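Side-chain contacts in dihydroorotase (Saccharomyces cerevisiae S288C, PDB 6L0A), which catalyses the zinc-dependent interconversion of N-carbamoyl-L-aspartate and (S)-dihydroorotate, the third step of de novo pyrimidine synthesis: residues 42-45 with 46-50; 74-77 with 78-82; 110-114 with 115-119. All blocks are in the same frame, centred on the assembly; numbering follows the deposited sequence.

All three interactions are short-range turns in loops of one TIM-barrel-type hydrolase chain, at increasing distance from the zinc site: the side chains of Pro42, Tyr75 and Val112 come within about 7, 10 and 12 Å of a zinc ion. Interaction 1 is partly buried and reaches the bound malate through Asn43; its chemistry is largely apolar, with one backbone hydrogen bond across the loop, Ile48 N to Pro42 O. Interaction 2 is the most buried; its centre lies about 10 Å from that of interaction 1. Interaction 3, again partly buried, carries acidic and amide groups outside and an aromatic contact inside. In interactions 2 and 3 a type I turn is reinforced by the side chain of its first residue, Ser77 or Asp113.

Interaction 1: 42-45 with 46-50; sequences PNLQ and PPITT. With LMR ((2S)-2-hydroxybutanedioic acid), chain M.
Leu44 and Ile48 both turn their first side-chain branch opposite their own carbonyl carbon (chi1 -51° for Leu44), which sets Leu44 CD1 3.7 Å from Ile48 CD1. The contact closes a tight loop of the TIM-barrel fold, between strand 37-40 and helix 51-64. Its reversal is made at the cis peptide bond before Pro46: Leu44 CA and Pro47 CA are 4.5 Å apart, and the backbone angles of Gln45 and Pro46 fit a type VIb turn; Pro47 N has no hydrogen to close it. The two arms are tied by Ile48 N donating to Pro42 O over 3.1 Å, almost straight at 172° and in the carbonyl plane. Pro42 CB packs against Ile48 CB at 3.9 Å; the leucine and isoleucine chains cross at a slant, and Tyr57 of helix 51-64 touches both. Pro42 O also receives a weak bond from Leu44 N (2.8 Å), closing an inverse gamma turn centred on Asn43. The Asn43 side chain starts away from 46-50, and its amide reaches the ligand pocket, while Gln45 NE2 bonds to Asn107 OD1. Asn43 ND2 serves Thr106 O and, 2.9 Å away at an N-H...O angle of 172°, O4B of the malate.

Interaction 2: 74-77 with 78-82; sequences FYLS and KDLTP
Phe74 meets Leu80 through its CB, 4.4 Å from Leu80 CD2, while its side chain also touches Leu84 and Ala88 of helix 82-90. The second ring, that of Tyr75, has Pro47 CB over one face, 3.4 Å from Tyr75 CG; it also meets the ring of Tyr100 with the planes about 30° apart, and its OH bonds to Asn107 O. Leu80 is the apolar centre of the contact, in the loop between strand 69-71 and helix 82-90 of the TIM-barrel-type fold. Leu80 CD2 lies 3.3 Å from Tyr75 O and 4.0 Å from Leu76 CD1, the leucine side chains crossing at about a right angle. The backbone here folds into a type I beta turn from Ser77 to Leu80. Leu80 N donates to Ser77 O over 3.2 Å, from 60° out of the carbonyl plane. Ser77 adds an ST turn, its OG accepting from Asp79 N at 3.0 Å. A water within hydrogen-bonding distance of both Ser77 O (2.7 Å) and Leu80 O (2.8 Å) can bridge the turn's ends. Thus the buried serine's two oxygens, each accepting a backbone N-H, fix the turn, while Leu80 packs on Leu76, Phe74 CB and the Tyr75 carbonyl.

Interaction 3: 110-114 with 115-119; sequences AGVDP and NDFSA
Phe117 turns one ring face to Pro114, whose CA stands 4.0 Å from the ring centroid and only 22° off the normal, a CH-pi contact. Pro114 CB adds a touch on Phe117 CE2 at 3.7 Å. Val112 approaches the same ring obliquely, its CG2 3.6 Å from Phe117 CE1, and the two side chains cross at about a right angle. Val112, Pro114 and Phe117 are buried, the last two against Phe160 of helix 156-170, whereas Asp113, Asn115 and Asp116 are exposed. Asp113 and Asn115 stand with carboxylate and amide planes 81° apart. The aspartate CG lies trans to its own backbone N (chi1 174°), swinging the carboxylate beside its carbonyl group, where OD1 of Asp113 accepts from Asn115 N over 3.0 Å; the donor comes from above the carboxylate plane. Asp113 O takes Asp116 N at 3.1 Å, and a water joins Asp113 N (3.0 Å) to Asp116 O (2.7 Å). Farther on, Asp116 OD1 receives Ser118 OG on its syn lone pair. An Asx turn overlaid on a type I beta turn is thus built at Asp113, in the loop that feeds helix 121-130 of this TIM-barrel-type fold.

Interaction 1: 42-45 with 46-50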
ATOM      1  N   PRO C  42      11.122  19.933 -11.546  1.00 12.55           N
ATOM      2  CA  PRO C  42      12.446  20.422 -11.133  1.00 12.29           C
ATOM      3  C   PRO C  42      13.082  19.725  -9.931  1.00 11.88           C
ATOM      4  O   PRO C  42      14.030  20.260  -9.343  1.00 13.39           O
ATOM      5  CB  PRO C  42      12.146  21.883 -10.789  1.00 12.30           C
ATOM      6  CG  PRO C  42      10.818  21.787 -10.104  1.00 12.15           C
ATOM      7  CD  PRO C  42      10.052  20.669 -10.848  1.00 12.20           C
ATOM      8  N   ASN C  43      12.571  18.571  -9.518  1.00 12.33           N
ATOM      9  CA  ASN C  43      13.046  17.946  -8.282  1.00 10.33           C
ATOM     10  C   ASN C  43      14.297  17.104  -8.564  1.00 13.39           C
ATOM     11  O   ASN C  43      14.370  15.902  -8.316  1.00 12.87           O
ATOM     12  CB  ASN C  43      11.929  17.132  -7.631  1.00 12.79           C
ATOM     13  CG  ASN C  43      11.445  15.997  -8.501  1.00 13.10           C
ATOM     14  OD1 ASN C  43      11.551  16.049  -9.733  1.00 14.13           O
ATOM     15  ND2 ASN C  43      10.905  14.946  -7.864  1.00 12.71           N
ATOM     16  N   LEU C  44      15.309  17.790  -9.099  1.00 14.15           N
ATOM     17  CA  LEU C  44      16.636  17.221  -9.244  1.00 19.05           C
ATOM     18  C   LEU C  44      17.389  17.289  -7.912  1.00 16.47           C
ATOM     19  O   LEU C  44      16.894  17.813  -6.902  1.00 15.43           O
ATOM     20  CB  LEU C  44      17.410  17.959 -10.335  1.00 15.72           C
ATOM     21  CG  LEU C  44      16.728  18.124 -11.701  1.00 19.35           C
ATOM     22  CD1 LEU C  44      17.681  18.722 -12.733  1.00 17.67           C
ATOM     23  CD2 LEU C  44      16.212  16.802 -12.188  1.00 17.58           C
ATOM     24  N   GLN C  45      18.607  16.745  -7.924  1.00 16.34           N
ATOM     25  CA  GLN C  45      19.563  16.869  -6.829  1.00 18.24           C
ATOM     26  C   GLN C  45      20.775  17.637  -7.340  1.00 17.67           C
ATOM     27  O   GLN C  45      21.539  17.100  -8.156  1.00 21.48           O
ATOM     28  CB  GLN C  45      19.994  15.497  -6.308  1.00 18.00           C
ATOM     29  CG  GLN C  45      18.901  14.690  -5.616  1.00 19.25           C
ATOM     30  CD  GLN C  45      19.466  13.461  -4.915  1.00 22.31           C
ATOM     31  OE1 GLN C  45      20.680  13.347  -4.715  1.00 25.09           O
ATOM     32  NE2 GLN C  45      18.591  12.536  -4.541  1.00 21.42           N
ATOM     33  N   PRO C  46      20.976  18.897  -6.942  1.00 19.71           N
ATOM     34  CA  PRO C  46      20.076  19.709  -6.129  1.00 17.01           C
ATOM     35  C   PRO C  46      18.878  20.156  -6.948  1.00 17.40           C
ATOM     36  O   PRO C  46      18.937  20.051  -8.176  1.00 16.96           O
ATOM     37  CB  PRO C  46      20.943  20.918  -5.732  1.00 18.02           C
ATOM     38  CG  PRO C  46      22.314  20.599  -6.193  1.00 23.32           C
ATOM     39  CD  PRO C  46      22.176  19.660  -7.324  1.00 23.75           C
ATOM     40  N   PRO C  47      17.828  20.636  -6.281  1.00 15.49           N
ATOM     41  CA  PRO C  47      16.643  21.109  -7.008  1.00 16.91           C
ATOM     42  C   PRO C  47      16.987  22.295  -7.889  1.00 20.01           C
ATOM     43  O   PRO C  47      17.912  23.061  -7.605  1.00 18.43           O
ATOM     44  CB  PRO C  47      15.674  21.520  -5.894  1.00 16.61           C
ATOM     45  CG  PRO C  47      16.546  21.699  -4.665  1.00 22.54           C
ATOM     46  CD  PRO C  47      17.652  20.705  -4.822  1.00 18.10           C
ATOM     47  N   ILE C  48      16.209  22.463  -8.953  1.00 16.42           N
ATOM     48  CA  ILE C  48      16.428  23.576  -9.871  1.00 17.45           C
ATOM     49  C   ILE C  48      15.889  24.850  -9.234  1.00 17.94           C
ATOM     50  O   ILE C  48      14.675  25.076  -9.202  1.00 16.79           O
ATOM     51  CB  ILE C  48      15.762  23.338 -11.226  1.00 13.50           C
ATOM     52  CG1 ILE C  48      16.169  21.984 -11.796  1.00 17.50           C
ATOM     53  CG2 ILE C  48      16.118  24.498 -12.152  1.00 15.48           C
ATOM     54  CD1 ILE C  48      15.537  21.713 -13.149  1.00 19.44           C
ATOM     55  N   THR C  49      16.796  25.717  -8.767  1.00 15.33           N
ATOM     56  CA  THR C  49      16.402  26.960  -8.121  1.00 18.25           C
ATOM     57  C   THR C  49      17.202  28.153  -8.626  1.00 22.05           C
ATOM     58  O   THR C  49      17.143  29.222  -8.008  1.00 23.82           O
ATOM     59  CB  THR C  49      16.566  26.857  -6.600  1.00 22.27           C
ATOM     60  OG1 THR C  49      17.961  26.719  -6.283  1.00 23.08           O
ATOM     61  CG2 THR C  49      15.804  25.650  -6.049  1.00 18.78           C
ATOM     62  N   THR C  50      17.971  28.000  -9.705  1.00 22.30           N
ATOM     63  CA  THR C  50      18.776  29.097 -10.219  1.00 21.87           C
ATOM     64  C   THR C  50      18.591  29.225 -11.725  1.00 23.59           C
ATOM     65  O   THR C  50      18.290  28.255 -12.431  1.00 19.99           O
ATOM     66  CB  THR C  50      20.262  28.920  -9.881  1.00 24.28           C
ATOM     67  OG1 THR C  50      20.765  27.733 -10.503  1.00 22.94           O
ATOM     68  CG2 THR C  50      20.467  28.847  -8.362  1.00 26.15           C
TER
HETATM   69  C1  LMR M 403       6.104  12.527  -7.510  1.00 29.84           C
HETATM   70  O1A LMR M 403       5.550  13.178  -8.436  1.00 25.15           O
HETATM   71  O1B LMR M 403       5.539  12.545  -6.397  1.00 19.55           O
HETATM   72  C2  LMR M 403       7.424  11.743  -7.696  1.00 23.39           C
HETATM   73  O2  LMR M 403       7.344  10.345  -7.498  1.00 22.49           O
HETATM   74  C3  LMR M 403       7.868  11.808  -9.119  1.00 30.64           C
HETATM   75  C4  LMR M 403       9.345  11.541  -8.942  1.00 17.56           C
HETATM   76  O4A LMR M 403       9.799  10.407  -8.559  1.00 14.00           O
HETATM   77  O4B LMR M 403      10.052  12.528  -9.185  1.00 17.06           O

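Interaction 2: 74-77 with 78-82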
ATOM      1  N   PHE C  74      10.866  26.116 -11.885  1.00 13.95           N
ATOM      2  CA  PHE C  74      11.644  26.169 -10.660  1.00 12.52           C
ATOM      3  C   PHE C  74      10.991  25.301  -9.583  1.00 12.78           C
ATOM      4  O   PHE C  74       9.778  25.082  -9.571  1.00 16.00           O
ATOM      5  CB  PHE C  74      11.742  27.607 -10.125  1.00 15.32           C
ATOM      6  CG  PHE C  74      12.809  28.454 -10.781  1.00 14.26           C
ATOM      7  CD1 PHE C  74      13.934  27.878 -11.360  1.00 17.28           C
ATOM      8  CD2 PHE C  74      12.696  29.834 -10.768  1.00 20.32           C
ATOM      9  CE1 PHE C  74      14.925  28.677 -11.940  1.00 19.78           C
ATOM     10  CE2 PHE C  74      13.665  30.641 -11.348  1.00 21.44           C
ATOM     11  CZ  PHE C  74      14.784  30.066 -11.932  1.00 20.54           C
ATOM     12  N   TYR C  75      11.819  24.845  -8.654  1.00 11.72           N
ATOM     13  CA  TYR C  75      11.386  24.142  -7.451  1.00 12.52           C
ATOM     14  C   TYR C  75      11.152  25.167  -6.345  1.00 14.93           C
ATOM     15  O   TYR C  75      11.997  26.036  -6.118  1.00 16.61           O
ATOM     16  CB  TYR C  75      12.496  23.162  -7.088  1.00 13.85           C
ATOM     17  CG  TYR C  75      12.363  22.224  -5.920  1.00 13.19           C
ATOM     18  CD1 TYR C  75      12.504  22.675  -4.609  1.00 16.32           C
ATOM     19  CD2 TYR C  75      12.208  20.859  -6.136  1.00 13.04           C
ATOM     20  CE1 TYR C  75      12.447  21.781  -3.543  1.00 17.50           C
ATOM     21  CE2 TYR C  75      12.155  19.963  -5.081  1.00 12.17           C
ATOM     22  CZ  TYR C  75      12.268  20.429  -3.792  1.00 15.55           C
ATOM     23  OH  TYR C  75      12.222  19.532  -2.750  1.00 14.97           O
ATOM     24  N   LEU C  76      10.007  25.087  -5.669  1.00 13.28           N
ATOM     25  CA  LEU C  76       9.698  26.085  -4.637  1.00 14.38           C
ATOM     26  C   LEU C  76      10.562  25.809  -3.409  1.00 20.20           C
ATOM     27  O   LEU C  76      10.293  24.888  -2.633  1.00 17.52           O
ATOM     28  CB  LEU C  76       8.211  26.073  -4.293  1.00 14.87           C
ATOM     29  CG  LEU C  76       7.735  27.224  -3.373  1.00 17.50           C
ATOM     30  CD1 LEU C  76       7.911  28.551  -4.068  1.00 17.91           C
ATOM     31  CD2 LEU C  76       6.275  27.061  -2.959  1.00 17.72           C
ATOM     32  N   SER C  77      11.605  26.609  -3.211  1.00 25.94           N
ATOM     33  CA  SER C  77      12.567  26.317  -2.155  1.00 25.16           C
ATOM     34  C   SER C  77      12.847  27.555  -1.319  1.00 23.51           C
ATOM     35  O   SER C  77      12.507  28.679  -1.693  1.00 23.92           O
ATOM     36  CB  SER C  77      13.888  25.761  -2.712  1.00 27.01           C
ATOM     37  OG  SER C  77      14.823  26.784  -2.987  1.00 30.85           O
ATOM     38  N   LYS C  78      13.460  27.305  -0.161  1.00 28.43           N
ATOM     39  CA  LYS C  78      13.876  28.390   0.723  1.00 32.74           C
ATOM     40  C   LYS C  78      14.741  29.426   0.026  1.00 32.47           C
ATOM     41  O   LYS C  78      14.711  30.597   0.421  1.00 34.16           O
ATOM     42  CB  LYS C  78      14.688  27.798   1.893  1.00 31.00           C
ATOM     43  CG  LYS C  78      13.912  26.996   2.907  1.00 38.00           C
ATOM     44  CD  LYS C  78      14.888  26.444   3.933  1.00 39.09           C
ATOM     45  CE  LYS C  78      15.024  24.956   3.772  1.00 34.74           C
ATOM     46  NZ  LYS C  78      13.679  24.334   3.864  1.00 39.62           N
ATOM     47  N   ASP C  79      15.463  29.024  -1.021  1.00 31.43           N
ATOM     48  CA  ASP C  79      16.442  29.880  -1.666  1.00 26.85           C
ATOM     49  C   ASP C  79      15.827  30.822  -2.694  1.00 31.14           C
ATOM     50  O   ASP C  79      16.461  31.815  -3.065  1.00 34.05           O
ATOM     51  CB  ASP C  79      17.516  29.013  -2.329  1.00 38.06           C
ATOM     52  CG  ASP C  79      18.215  28.093  -1.334  1.00 44.07           C
ATOM     53  OD1 ASP C  79      18.325  28.471  -0.146  1.00 50.75           O
ATOM     54  OD2 ASP C  79      18.626  26.982  -1.729  1.00 43.85           O
ATOM     55  N   LEU C  80      14.604  30.547  -3.140  1.00 24.16           N
ATOM     56  CA  LEU C  80      13.968  31.371  -4.161  1.00 27.63           C
ATOM     57  C   LEU C  80      13.685  32.779  -3.636  1.00 30.07           C
ATOM     58  O   LEU C  80      13.359  32.976  -2.459  1.00 28.35           O
ATOM     59  CB  LEU C  80      12.667  30.710  -4.615  1.00 26.61           C
ATOM     60  CG  LEU C  80      12.612  30.044  -5.984  1.00 27.64           C
ATOM     61  CD1 LEU C  80      13.808  29.124  -6.196  1.00 34.96           C
ATOM     62  CD2 LEU C  80      11.306  29.265  -6.108  1.00 18.89           C
ATOM     63  N   THR C  81      13.822  33.766  -4.521  1.00 24.91           N
ATOM     64  CA  THR C  81      13.540  35.152  -4.175  1.00 29.61           C
ATOM     65  C   THR C  81      12.667  35.777  -5.250  1.00 25.29           C
ATOM     66  O   THR C  81      12.749  35.391  -6.422  1.00 25.13           O
ATOM     67  CB  THR C  81      14.821  35.991  -4.012  1.00 28.39           C
ATOM     68  OG1 THR C  81      15.421  36.214  -5.295  1.00 29.44           O
ATOM     69  CG2 THR C  81      15.815  35.284  -3.084  1.00 31.74           C
ATOM     70  N   PRO C  82      11.818  36.742  -4.877  1.00 24.50           N
ATOM     71  CA  PRO C  82      10.960  37.396  -5.882  1.00 22.11           C
ATOM     72  C   PRO C  82      11.722  37.990  -7.051  1.00 27.30           C
ATOM     73  O   PRO C  82      11.239  37.956  -8.189  1.00 26.03           O
ATOM     74  CB  PRO C  82      10.234  38.480  -5.069  1.00 26.19           C
ATOM     75  CG  PRO C  82      10.227  37.960  -3.665  1.00 21.16           C
ATOM     76  CD  PRO C  82      11.514  37.188  -3.503  1.00 26.20           C
TER
HETATM   77  O   HOH W   1      11.768  31.197  -1.071  1.00 29.57           O

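Interaction 3: 110-114 with 115-119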
ATOM      1  N   ALA C 110      13.937  19.152   0.428  1.00 13.96           N
ATOM      2  CA  ALA C 110      14.096  20.600   0.402  1.00 15.15           C
ATOM      3  C   ALA C 110      12.767  21.348   0.232  1.00 16.18           C
ATOM      4  O   ALA C 110      12.784  22.566   0.040  1.00 15.52           O
ATOM      5  CB  ALA C 110      15.062  20.988  -0.724  1.00 15.94           C
ATOM      6  N   GLY C 111      11.625  20.656   0.289  1.00 16.73           N
ATOM      7  CA  GLY C 111      10.335  21.269   0.037  1.00 17.40           C
ATOM      8  C   GLY C 111       9.764  22.058   1.203  1.00 22.55           C
ATOM      9  O   GLY C 111      10.470  22.426   2.144  1.00 20.57           O
ATOM     10  N   VAL C 112       8.452  22.302   1.147  1.00 17.45           N
ATOM     11  CA  VAL C 112       7.806  23.269   2.028  1.00 23.27           C
ATOM     12  C   VAL C 112       6.954  22.569   3.087  1.00 22.65           C
ATOM     13  O   VAL C 112       6.660  21.375   3.010  1.00 26.10           O
ATOM     14  CB  VAL C 112       6.940  24.281   1.251  1.00 25.68           C
ATOM     15  CG1 VAL C 112       7.699  24.845   0.071  1.00 28.93           C
ATOM     16  CG2 VAL C 112       5.640  23.618   0.822  1.00 25.57           C
ATOM     17  N   ASP C 113       6.543  23.352   4.087  1.00 29.89           N
ATOM     18  CA  ASP C 113       5.496  22.961   5.019  1.00 30.51           C
ATOM     19  C   ASP C 113       4.196  23.600   4.555  1.00 28.33           C
ATOM     20  O   ASP C 113       4.034  24.820   4.710  1.00 27.03           O
ATOM     21  CB  ASP C 113       5.842  23.415   6.438  1.00 33.86           C
ATOM     22  CG  ASP C 113       4.715  23.170   7.437  1.00 40.00           C
ATOM     23  OD1 ASP C 113       3.741  22.451   7.106  1.00 35.82           O
ATOM     24  OD2 ASP C 113       4.816  23.687   8.573  1.00 44.70           O
ATOM     25  N   PRO C 114       3.251  22.842   3.983  1.00 22.11           N
ATOM     26  CA  PRO C 114       2.018  23.459   3.470  1.00 22.72           C
ATOM     27  C   PRO C 114       1.084  23.972   4.551  1.00 34.31           C
ATOM     28  O   PRO C 114       0.001  24.476   4.218  1.00 34.84           O
ATOM     29  CB  PRO C 114       1.358  22.319   2.680  1.00 24.63           C
ATOM     30  CG  PRO C 114       1.877  21.076   3.324  1.00 25.03           C
ATOM     31  CD  PRO C 114       3.274  21.383   3.783  1.00 25.34           C
ATOM     32  N   ASN C 115       1.448  23.844   5.829  1.00 29.95           N
ATOM     33  CA  ASN C 115       0.641  24.436   6.891  1.00 36.90           C
ATOM     34  C   ASN C 115       0.968  25.904   7.104  1.00 40.28           C
ATOM     35  O   ASN C 115       0.140  26.638   7.660  1.00 39.38           O
ATOM     36  CB  ASN C 115       0.834  23.681   8.210  1.00 32.54           C
ATOM     37  CG  ASN C 115       0.187  22.322   8.197  1.00 37.39           C
ATOM     38  OD1 ASN C 115      -0.875  22.127   7.604  1.00 36.98           O
ATOM     39  ND2 ASN C 115       0.829  21.365   8.849  1.00 44.51           N
ATOM     40  N   ASP C 116       2.162  26.338   6.684  1.00 33.81           N
ATOM     41  CA  ASP C 116       2.588  27.733   6.746  1.00 36.47           C
ATOM     42  C   ASP C 116       3.212  28.081   5.387  1.00 37.16           C
ATOM     43  O   ASP C 116       4.431  27.997   5.199  1.00 31.09           O
ATOM     44  CB  ASP C 116       3.553  27.956   7.909  1.00 42.42           C
ATOM     45  CG  ASP C 116       3.658  29.419   8.309  1.00 43.35           C
ATOM     46  OD1 ASP C 116       3.826  30.271   7.409  1.00 44.35           O
ATOM     47  OD2 ASP C 116       3.581  29.713   9.523  1.00 45.16           O
ATOM     48  N   PHE C 117       2.348  28.441   4.434  1.00 30.88           N
ATOM     49  CA  PHE C 117       2.740  28.954   3.126  1.00 29.71           C
ATOM     50  C   PHE C 117       3.045  30.442   3.154  1.00 35.64           C
ATOM     51  O   PHE C 117       3.471  30.991   2.130  1.00 26.23           O
ATOM     52  CB  PHE C 117       1.624  28.720   2.105  1.00 28.91           C
ATOM     53  CG  PHE C 117       1.717  27.413   1.357  1.00 26.02           C
ATOM     54  CD1 PHE C 117       2.854  27.072   0.650  1.00 25.58           C
ATOM     55  CD2 PHE C 117       0.631  26.547   1.328  1.00 22.91           C
ATOM     56  CE1 PHE C 117       2.917  25.874  -0.056  1.00 23.92           C
ATOM     57  CE2 PHE C 117       0.685  25.365   0.636  1.00 23.19           C
ATOM     58  CZ  PHE C 117       1.828  25.023  -0.064  1.00 23.34           C
ATOM     59  N   SER C 118       2.820  31.105   4.296  1.00 36.46           N
ATOM     60  CA  SER C 118       2.906  32.561   4.351  1.00 37.19           C
ATOM     61  C   SER C 118       4.298  33.067   3.998  1.00 33.25           C
ATOM     62  O   SER C 118       4.432  34.148   3.413  1.00 35.88           O
ATOM     63  CB  SER C 118       2.507  33.054   5.742  1.00 35.60           C
ATOM     64  OG  SER C 118       3.564  32.831   6.660  1.00 39.10           O
ATOM     65  N   ALA C 119       5.342  32.308   4.350  1.00 35.02           N
ATOM     66  CA  ALA C 119       6.707  32.726   4.057  1.00 30.94           C
ATOM     67  C   ALA C 119       6.989  32.799   2.565  1.00 33.52           C
ATOM     68  O   ALA C 119       7.952  33.457   2.162  1.00 35.57           O
ATOM     69  CB  ALA C 119       7.709  31.777   4.714  1.00 37.31           C
TER
HETATM   70  O   HOH W   2       6.369  26.320   4.272  1.00 33.82           O